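Local structure of AvrRxo1-ORF1 (4Z8T) at residues 172-177 with 235-240; 187-192 with 208-213; 196-201 with 311-316. The protein is a bacterial type III effector that carries a polynucleotide kinase domain, probably phosphorylates a nucleotide-like substrate, and is bound by its partner AvrRxo1-ORF2. All coordinates share one frame; numbering follows the deposited sequence.

Contact 1: residues 172-177 with 235-240; sequences LAKETG and PSLGNY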
loop_
_atom_site.group_PDB
_atom_site.type_symbol
_atom_site.label_atom_id
_atom_site.label_comp_id
_atom_site.label_asym_id
_atom_site.label_seq_id
_atom_site.Cartn_x
_atom_site.Cartn_y
_atom_site.Cartn_z
ATOM N N LEU A 172 -4.133 35.727 -5.675
ATOM C CA LEU A 172 -4.549 36.391 -6.902
ATOM C C LEU A 172 -6.063 36.550 -6.945
ATOM O O LEU A 172 -6.567 37.612 -7.294
ATOM C CB LEU A 172 -4.070 35.604 -8.129
ATOM C CG LEU A 172 -4.224 36.291 -9.489
ATOM C CD1 LEU A 172 -3.054 35.917 -10.395
ATOM C CD2 LEU A 172 -5.529 35.926 -10.154
ATOM N N ALA A 173 -6.791 35.493 -6.590
ATOM C CA ALA A 173 -8.241 35.563 -6.589
ATOM C C ALA A 173 -8.749 36.612 -5.594
ATOM O O ALA A 173 -9.591 37.451 -5.931
ATOM C CB ALA A 173 -8.832 34.206 -6.285
ATOM N N LYS A 174 -8.220 36.572 -4.379
ATOM C CA LYS A 174 -8.612 37.528 -3.347
ATOM C C LYS A 174 -8.363 38.969 -3.780
ATOM O O LYS A 174 -9.219 39.841 -3.591
ATOM C CB LYS A 174 -7.863 37.239 -2.044
ATOM C CG LYS A 174 -8.299 35.949 -1.336
ATOM C CD LYS A 174 -9.721 36.054 -0.803
ATOM C CE LYS A 174 -10.088 34.857 0.056
ATOM N NZ LYS A 174 -11.508 34.967 0.535
ATOM N N GLU A 175 -7.201 39.217 -4.373
ATOM C CA GLU A 175 -6.834 40.574 -4.775
ATOM C C GLU A 175 -7.645 41.109 -5.946
ATOM O O GLU A 175 -7.765 42.320 -6.122
ATOM C CB GLU A 175 -5.340 40.652 -5.100
ATOM C CG GLU A 175 -4.440 40.489 -3.882
ATOM C CD GLU A 175 -2.965 40.479 -4.245
ATOM O OE1 GLU A 175 -2.644 40.485 -5.451
ATOM O OE2 GLU A 175 -2.121 40.460 -3.325
ATOM N N THR A 176 -8.194 40.206 -6.755
ATOM C CA THR A 176 -8.904 40.611 -7.961
ATOM C C THR A 176 -10.401 40.393 -7.864
ATOM O O THR A 176 -11.117 40.608 -8.837
ATOM C CB THR A 176 -8.369 39.891 -9.214
ATOM O OG1 THR A 176 -8.522 38.472 -9.043
ATOM C CG2 THR A 176 -6.907 40.218 -9.434
ATOM N N GLY A 177 -10.877 39.970 -6.696
ATOM C CA GLY A 177 -12.300 39.801 -6.480
ATOM C C GLY A 177 -12.881 38.630 -7.254
ATOM O O GLY A 177 -14.029 38.683 -7.698
ATOM N N PRO A 235 -15.325 29.567 3.616
ATOM C CA PRO A 235 -16.444 29.298 2.698
ATOM C C PRO A 235 -16.544 30.325 1.574
ATOM O O PRO A 235 -17.042 30.008 0.489
ATOM C CB PRO A 235 -17.673 29.413 3.600
ATOM C CG PRO A 235 -17.157 29.127 4.969
ATOM C CD PRO A 235 -15.761 29.664 5.019
ATOM N N SER A 236 -16.076 31.543 1.825
ATOM C CA SER A 236 -16.182 32.605 0.831
ATOM C C SER A 236 -15.157 32.439 -0.289
ATOM O O SER A 236 -15.228 33.144 -1.296
ATOM C CB SER A 236 -16.021 33.978 1.482
ATOM O OG SER A 236 -14.663 34.239 1.794
ATOM N N LEU A 237 -14.212 31.509 -0.123
ATOM C CA LEU A 237 -13.141 31.355 -1.100
ATOM C C LEU A 237 -13.700 30.869 -2.433
ATOM O O LEU A 237 -13.270 31.320 -3.506
ATOM C CB LEU A 237 -12.093 30.359 -0.596
ATOM C CG LEU A 237 -10.938 30.024 -1.535
ATOM C CD1 LEU A 237 -10.165 31.283 -1.891
ATOM C CD2 LEU A 237 -10.025 29.000 -0.866
ATOM N N GLY A 238 -14.663 29.959 -2.350
ATOM C CA GLY A 238 -15.227 29.327 -3.532
ATOM C C GLY A 238 -15.595 27.889 -3.229
ATOM O O GLY A 238 -15.962 27.559 -2.105
ATOM N N ASN A 239 -15.477 27.012 -4.217
ATOM C CA ASN A 239 -15.860 25.622 -4.006
ATOM C C ASN A 239 -14.749 24.687 -4.445
ATOM O O ASN A 239 -13.938 25.045 -5.293
ATOM C CB ASN A 239 -17.151 25.303 -4.754
ATOM C CG ASN A 239 -18.313 26.145 -4.265
ATOM O OD1 ASN A 239 -18.646 26.127 -3.080
ATOM N ND2 ASN A 239 -18.897 26.932 -5.164
ATOM N N TYR A 240 -14.734 23.499 -3.848
ATOM C CA TYR A 240 -13.711 22.481 -4.096
ATOM C C TYR A 240 -14.380 21.129 -4.352
ATOM O O TYR A 240 -15.256 20.708 -3.602
ATOM C CB TYR A 240 -12.780 22.363 -2.879
ATOM C CG TYR A 240 -11.803 21.214 -2.986
ATOM C CD1 TYR A 240 -12.166 19.930 -2.578
ATOM C CD2 TYR A 240 -10.529 21.401 -3.508
ATOM C CE1 TYR A 240 -11.296 18.869 -2.692
ATOM C CE2 TYR A 240 -9.636 20.334 -3.617
ATOM C CZ TYR A 240 -10.035 19.070 -3.209
ATOM O OH TYR A 240 -9.158 18.009 -3.306
#

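Contact 2: residues 187-192 with 208-213; sequences APLENS and PPYPVV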
loop_
_atom_site.group_PDB
_atom_site.type_symbol
_atom_site.label_atom_id
_atom_site.label_comp_id
_atom_site.label_asym_id
_atom_site.label_seq_id
_atom_site.Cartn_x
_atom_site.Cartn_y
_atom_site.Cartn_z
ATOM N N ALA A 187 -5.564 10.309 -10.458
ATOM C CA ALA A 187 -5.532 8.948 -10.977
ATOM C C ALA A 187 -4.294 8.261 -10.432
ATOM O O ALA A 187 -3.319 8.921 -10.076
ATOM C CB ALA A 187 -5.499 8.963 -12.499
ATOM N N PRO A 188 -4.318 6.927 -10.370
ATOM C CA PRO A 188 -3.122 6.192 -9.957
ATOM C C PRO A 188 -1.953 6.542 -10.865
ATOM O O PRO A 188 -2.170 6.877 -12.036
ATOM C CB PRO A 188 -3.524 4.726 -10.164
ATOM C CG PRO A 188 -5.007 4.719 -10.048
ATOM C CD PRO A 188 -5.485 6.048 -10.571
ATOM N N LEU A 189 -0.740 6.469 -10.330
ATOM C CA LEU A 189 0.444 6.836 -11.094
ATOM C C LEU A 189 0.535 6.068 -12.398
ATOM O O LEU A 189 0.860 6.642 -13.428
ATOM C CB LEU A 189 1.699 6.615 -10.260
ATOM C CG LEU A 189 3.054 6.852 -10.932
ATOM C CD1 LEU A 189 3.148 8.234 -11.555
ATOM C CD2 LEU A 189 4.155 6.681 -9.888
ATOM N N GLU A 190 0.257 4.772 -12.347
ATOM C CA GLU A 190 0.315 3.974 -13.564
ATOM C C GLU A 190 -0.653 4.479 -14.633
ATOM O O GLU A 190 -0.368 4.396 -15.842
ATOM C CB GLU A 190 0.045 2.504 -13.230
ATOM C CG GLU A 190 0.755 1.533 -14.124
ATOM C CD GLU A 190 0.806 0.139 -13.522
ATOM O OE1 GLU A 190 -0.162 -0.245 -12.829
ATOM O OE2 GLU A 190 1.825 -0.561 -13.729
ATOM N N ASN A 191 -1.798 5.016 -14.210
ATOM C CA ASN A 191 -2.752 5.546 -15.180
ATOM C C ASN A 191 -2.170 6.755 -15.884
ATOM O O ASN A 191 -2.382 6.953 -17.070
ATOM C CB ASN A 191 -4.085 5.930 -14.521
ATOM C CG ASN A 191 -4.973 4.734 -14.266
ATOM O OD1 ASN A 191 -4.489 3.598 -14.170
ATOM N ND2 ASN A 191 -6.284 4.974 -14.169
ATOM N N SER A 192 -1.450 7.585 -15.138
ATOM C CA SER A 192 -0.801 8.733 -15.750
ATOM C C SER A 192 0.296 8.305 -16.698
ATOM O O SER A 192 0.475 8.918 -17.738
ATOM C CB SER A 192 -0.220 9.681 -14.692
ATOM O OG SER A 192 -1.267 10.395 -14.043
ATOM N N PRO A 208 5.954 14.157 -21.008
ATOM C CA PRO A 208 7.129 14.290 -20.143
ATOM C C PRO A 208 7.759 12.953 -19.805
ATOM O O PRO A 208 7.117 11.902 -19.967
ATOM C CB PRO A 208 6.553 14.918 -18.867
ATOM C CG PRO A 208 5.125 14.505 -18.854
ATOM C CD PRO A 208 4.697 14.444 -20.291
ATOM N N PRO A 209 9.014 12.987 -19.340
ATOM C CA PRO A 209 9.694 11.774 -18.884
ATOM C C PRO A 209 9.177 11.329 -17.518
ATOM O O PRO A 209 8.439 12.082 -16.849
ATOM C CB PRO A 209 11.158 12.213 -18.792
ATOM C CG PRO A 209 11.086 13.673 -18.489
ATOM C CD PRO A 209 9.893 14.171 -19.271
ATOM N N TYR A 210 9.554 10.115 -17.124
ATOM C CA TYR A 210 9.077 9.517 -15.888
ATOM C C TYR A 210 9.193 10.398 -14.628
ATOM O O TYR A 210 8.226 10.484 -13.865
ATOM C CB TYR A 210 9.751 8.152 -15.647
ATOM C CG TYR A 210 9.164 7.390 -14.477
ATOM C CD1 TYR A 210 9.599 7.626 -13.183
ATOM C CD2 TYR A 210 8.187 6.429 -14.673
ATOM C CE1 TYR A 210 9.062 6.956 -12.114
ATOM C CE2 TYR A 210 7.645 5.740 -13.598
ATOM C CZ TYR A 210 8.091 6.012 -12.327
ATOM O OH TYR A 210 7.568 5.337 -11.246
ATOM N N PRO A 211 10.372 11.000 -14.365
ATOM C CA PRO A 211 10.486 11.738 -13.103
ATOM C C PRO A 211 9.457 12.867 -12.950
ATOM O O PRO A 211 9.030 13.168 -11.828
ATOM C CB PRO A 211 11.901 12.326 -13.165
ATOM C CG PRO A 211 12.650 11.383 -14.052
ATOM C CD PRO A 211 11.647 11.003 -15.111
ATOM N N VAL A 212 9.069 13.487 -14.056
ATOM C CA VAL A 212 8.057 14.538 -14.014
ATOM C C VAL A 212 6.716 13.988 -13.534
ATOM O O VAL A 212 6.030 14.595 -12.710
ATOM C CB VAL A 212 7.901 15.172 -15.405
ATOM C CG1 VAL A 212 6.695 16.129 -15.464
ATOM C CG2 VAL A 212 9.196 15.908 -15.788
ATOM N N VAL A 213 6.332 12.838 -14.067
ATOM C CA VAL A 213 5.039 12.252 -13.726
ATOM C C VAL A 213 5.030 11.701 -12.298
ATOM O O VAL A 213 4.060 11.879 -11.548
ATOM C CB VAL A 213 4.665 11.164 -14.753
ATOM C CG1 VAL A 213 3.255 10.634 -14.484
ATOM C CG2 VAL A 213 4.753 11.747 -16.165
#

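Contact 3: residues 196-201 with 311-316; sequences VLQRKP and RAALEK. With SO4 (sulfate ion), chain E.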
loop_
_atom_site.group_PDB
_atom_site.type_symbol
_atom_site.label_atom_id
_atom_site.label_comp_id
_atom_site.label_asym_id
_atom_site.label_seq_id
_atom_site.Cartn_x
_atom_site.Cartn_y
_atom_site.Cartn_z
ATOM N N VAL A 196 0.343 9.178 -20.652
ATOM C CA VAL A 196 1.403 9.884 -21.354
ATOM C C VAL A 196 1.825 9.112 -22.612
ATOM O O VAL A 196 2.006 9.704 -23.677
ATOM C CB VAL A 196 2.599 10.136 -20.438
ATOM C CG1 VAL A 196 3.798 10.638 -21.252
ATOM C CG2 VAL A 196 2.217 11.184 -19.391
ATOM N N LEU A 197 1.970 7.797 -22.486
ATOM C CA LEU A 197 2.364 6.986 -23.648
ATOM C C LEU A 197 1.331 7.021 -24.764
ATOM O O LEU A 197 1.687 6.833 -25.931
ATOM C CB LEU A 197 2.658 5.531 -23.244
ATOM C CG LEU A 197 3.883 5.306 -22.348
ATOM C CD1 LEU A 197 4.100 3.819 -22.096
ATOM C CD2 LEU A 197 5.162 5.923 -22.941
ATOM N N GLN A 198 0.061 7.263 -24.421
ATOM C CA GLN A 198 -1.005 7.365 -25.425
ATOM C C GLN A 198 -1.030 8.692 -26.159
ATOM O O GLN A 198 -1.623 8.792 -27.238
ATOM C CB GLN A 198 -2.377 7.158 -24.783
ATOM C CG GLN A 198 -2.636 5.729 -24.388
ATOM C CD GLN A 198 -3.923 5.569 -23.619
ATOM O OE1 GLN A 198 -3.910 5.418 -22.396
ATOM N NE2 GLN A 198 -5.046 5.601 -24.326
ATOM N N ARG A 199 -0.408 9.717 -25.582
ATOM C CA ARG A 199 -0.387 11.021 -26.234
ATOM C C ARG A 199 0.540 10.965 -27.430
ATOM O O ARG A 199 1.701 10.609 -27.297
ATOM C CB ARG A 199 0.075 12.108 -25.255
ATOM C CG ARG A 199 -0.950 12.374 -24.182
ATOM C CD ARG A 199 -0.418 13.321 -23.123
ATOM N NE ARG A 199 -1.496 13.726 -22.238
ATOM C CZ ARG A 199 -1.374 14.628 -21.273
ATOM N NH1 ARG A 199 -0.210 15.220 -21.071
ATOM N NH2 ARG A 199 -2.430 14.929 -20.525
ATOM N N LYS A 200 0.028 11.313 -28.604
ATOM C CA LYS A 200 0.850 11.229 -29.800
ATOM C C LYS A 200 1.557 12.560 -30.077
ATOM O O LYS A 200 1.001 13.625 -29.814
ATOM C CB LYS A 200 0.001 10.746 -30.978
ATOM C CG LYS A 200 -0.633 9.384 -30.685
ATOM C CD LYS A 200 -1.295 8.772 -31.909
ATOM C CE LYS A 200 -2.738 9.231 -32.074
ATOM N NZ LYS A 200 -3.715 8.271 -31.465
ATOM N N PRO A 201 2.802 12.496 -30.579
ATOM C CA PRO A 201 3.619 13.693 -30.816
ATOM C C PRO A 201 2.969 14.663 -31.796
ATOM O O PRO A 201 3.287 15.853 -31.774
ATOM C CB PRO A 201 4.913 13.124 -31.409
ATOM C CG PRO A 201 4.965 11.712 -30.935
ATOM C CD PRO A 201 3.537 11.257 -30.880
ATOM N N ARG A 311 -3.671 -0.294 -25.353
ATOM C CA ARG A 311 -2.943 -1.455 -25.829
ATOM C C ARG A 311 -1.865 -1.072 -26.830
ATOM O O ARG A 311 -0.704 -1.449 -26.694
ATOM C CB ARG A 311 -3.955 -2.399 -26.486
ATOM C CG ARG A 311 -3.409 -3.661 -27.032
ATOM C CD ARG A 311 -4.524 -4.687 -27.110
ATOM N NE ARG A 311 -5.429 -4.525 -28.253
ATOM C CZ ARG A 311 -6.730 -4.220 -28.174
ATOM N NH1 ARG A 311 -7.321 -4.008 -27.002
ATOM N NH2 ARG A 311 -7.450 -4.126 -29.284
ATOM N N ALA A 312 -2.249 -0.296 -27.834
ATOM C CA ALA A 312 -1.307 0.105 -28.871
ATOM C C ALA A 312 -0.158 0.955 -28.345
ATOM O O ALA A 312 0.984 0.809 -28.779
ATOM C CB ALA A 312 -2.035 0.821 -29.978
ATOM N N ALA A 313 -0.460 1.853 -27.410
ATOM C CA ALA A 313 0.580 2.702 -26.839
ATOM C C ALA A 313 1.609 1.882 -26.060
ATOM O O ALA A 313 2.804 2.158 -26.128
ATOM C CB ALA A 313 -0.037 3.758 -25.959
ATOM N N LEU A 314 1.135 0.896 -25.302
ATOM C CA LEU A 314 2.007 0.061 -24.484
ATOM C C LEU A 314 2.837 -0.888 -25.338
ATOM O O LEU A 314 4.015 -1.086 -25.070
ATOM C CB LEU A 314 1.195 -0.736 -23.465
ATOM C CG LEU A 314 0.549 0.075 -22.338
ATOM C CD1 LEU A 314 -0.423 -0.763 -21.523
ATOM C CD2 LEU A 314 1.641 0.621 -21.441
ATOM N N GLU A 315 2.219 -1.471 -26.360
ATOM C CA GLU A 315 2.918 -2.457 -27.190
ATOM C C GLU A 315 4.128 -1.845 -27.891
ATOM O O GLU A 315 5.140 -2.524 -28.100
ATOM C CB GLU A 315 1.967 -3.101 -28.210
ATOM C CG GLU A 315 0.860 -3.970 -27.610
ATOM C CD GLU A 315 1.341 -5.344 -27.159
ATOM O OE1 GLU A 315 2.544 -5.648 -27.323
ATOM O OE2 GLU A 315 0.508 -6.127 -26.645
ATOM N N LYS A 316 4.034 -0.557 -28.215
ATOM C CA LYS A 316 5.135 0.163 -28.849
ATOM C C LYS A 316 6.392 0.151 -27.984
ATOM O O LYS A 316 7.510 0.237 -28.496
ATOM C CB LYS A 316 4.708 1.594 -29.201
ATOM C CG LYS A 316 3.574 1.630 -30.220
ATOM C CD LYS A 316 3.120 3.035 -30.621
ATOM C CE LYS A 316 1.956 2.948 -31.625
ATOM N NZ LYS A 316 1.326 4.272 -31.942
HETATM S S SO4 E . -1.602 17.682 -18.431
HETATM O O1 SO4 E . -2.546 17.903 -19.529
HETATM O O2 SO4 E . -2.272 16.844 -17.439
HETATM O O3 SO4 E . -1.296 18.985 -17.839
HETATM O O4 SO4 E . -0.354 17.102 -18.918
HETATM O O HOH W 1 3.153 4.993 -27.221
#

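Contact 1: residues 172-177 with 235-240
K174 reaches from helix 163-176 to the turn just before strand 238-245, where it meets S236 and L237. Its CG lies beside the backbone N (chi1 -70°) and the chain bends at chi2. From there it runs extended to the amine, and this brings the end of the side chain to the other segment. CE of K174 touches CD1 of L237 at 4.1 Å, and the two side chains cross at about a right angle. L237 has CG anti to the backbone N (chi1 177°), and with chi2 near 59° its CD1 faces the lysine. NZ of K174 comes to 3.5 Å from OG of S236. Both polar ends share a partner in D234: K174 forms a salt bridge to it and S236 a hydrogen bond. D234 therefore holds the lysine tip and the serine together at the surface, while L237 is buried beneath. G177, with positive phi, follows helix 163-176 in a Schellman motif. The contact ties the end of this helix to the start of strand 238-245. Between them strand 179-185 packs V180 against A173 and L237, and F231 of helix 224-233 also touches L237.

Contact 2: residues 187-192 with 208-213
L189 meets Y210 and V213 with its two methyl branches, one to each residue. L189 is the first helical residue of helix 189-198, directly after P188 at the N-cap. Its CG is anti to the backbone N (chi1 176°), and the side chain reaches toward helix 210-222. CD1 of L189 lies 3.8 Å from CG1 of V213, an apolar contact, and is equally close to the carbonyl O of V213. That oxygen has a polar partner in the side-chain amide of N73. The other branch, CD2 of L189, comes to 3.9 Å from OH of Y210. Here the leucine and tyrosine side chains cross at about a right angle, and the methyl meets the hydroxyl end of the tyrosine.

One turn on from L189, S192 points back toward V213. Its CB packs on CG1 of V213 at 3.6 Å, so this one methyl meets both L189 and S192. CG1 of V213 is anti to the backbone N (chi1 -175°). The hydroxyl of S192 serves another purpose: it is hydrogen-bonded to the carbonyl O of T74. No hydrogen bond joins the two segments.

Helix 210-222 also begins after a proline, P209, at its N-cap. P208 and P209 pack on W97 of the AvrRxo1-ORF2 chain. N73 and T74 belong to the loop between strand 66-71 and helix 78-85. This strand-loop-helix matches a P-loop (Walker A) pattern, consistent with the P-loop NTPase clan of zeta toxins. The two helix starts thus pack beside a probable phosphate-binding loop.

Contact 3: residues 196-201 with 311-316
This is a small, buried helix-to-helix contact between the end of helix 189-198 and the last turn of helix 304-315. A313 sits at its middle, its methyl pointing at the other helix. CB of A313 lies 3.5 Å from the carbonyl O of L197 and 3.6 Å from CG of Q198. The small side chain lets the backbones come close, with the CA atoms of Q198 and A313 5.1 Å apart. CD1 of L197 reaches CD2 of L314 at 4.1 Å, the two leucines crossing at about a right angle. W322 of helix 322-331 packs on both. One water donates to the carbonyl O of L197 (2.7 Å) and to the carbonyl O of A313 (3.1 Å).

R199 turns away from helix 304-315. Its chain is extended from CG to NE and carries the guanidinium to a sulfate, which lies at the edge of the group. NH1 of R199 donates to O4 of the sulfate at 2.9 Å, nearly straight at 167°, and the bond from NH2 to O1 is weak. The amide of A75 binds the same sulfate. The chemistry is thus divided: apolar packing and a bridging water join the helices, while R199 holds a sulfate, probably from the crystallisation liquor, at a place consistent with a nucleotide phosphate.

Contacts 2 and 3 are buried and lie on the same side of the chain's centre, about 13 Å apart between centres. They share helix 189-198, its start in contact 2 and its end in contact 3. They also touch directly, as V196 packs on P208 and V213. Contact 1 lies on the opposite side, its centre about 30 Å from that of contact 2 and about 39 Å from that of contact 3. It is only partly buried, and its outer part is polar and charged. Contacts 2 and 3 rest on apolar side chains instead; S192 and the carbonyl of V213 bond to the loop of N73 and T74, and R199 binds the sulfate. Only contact 2 has AvrRxo1-ORF2 against its segments.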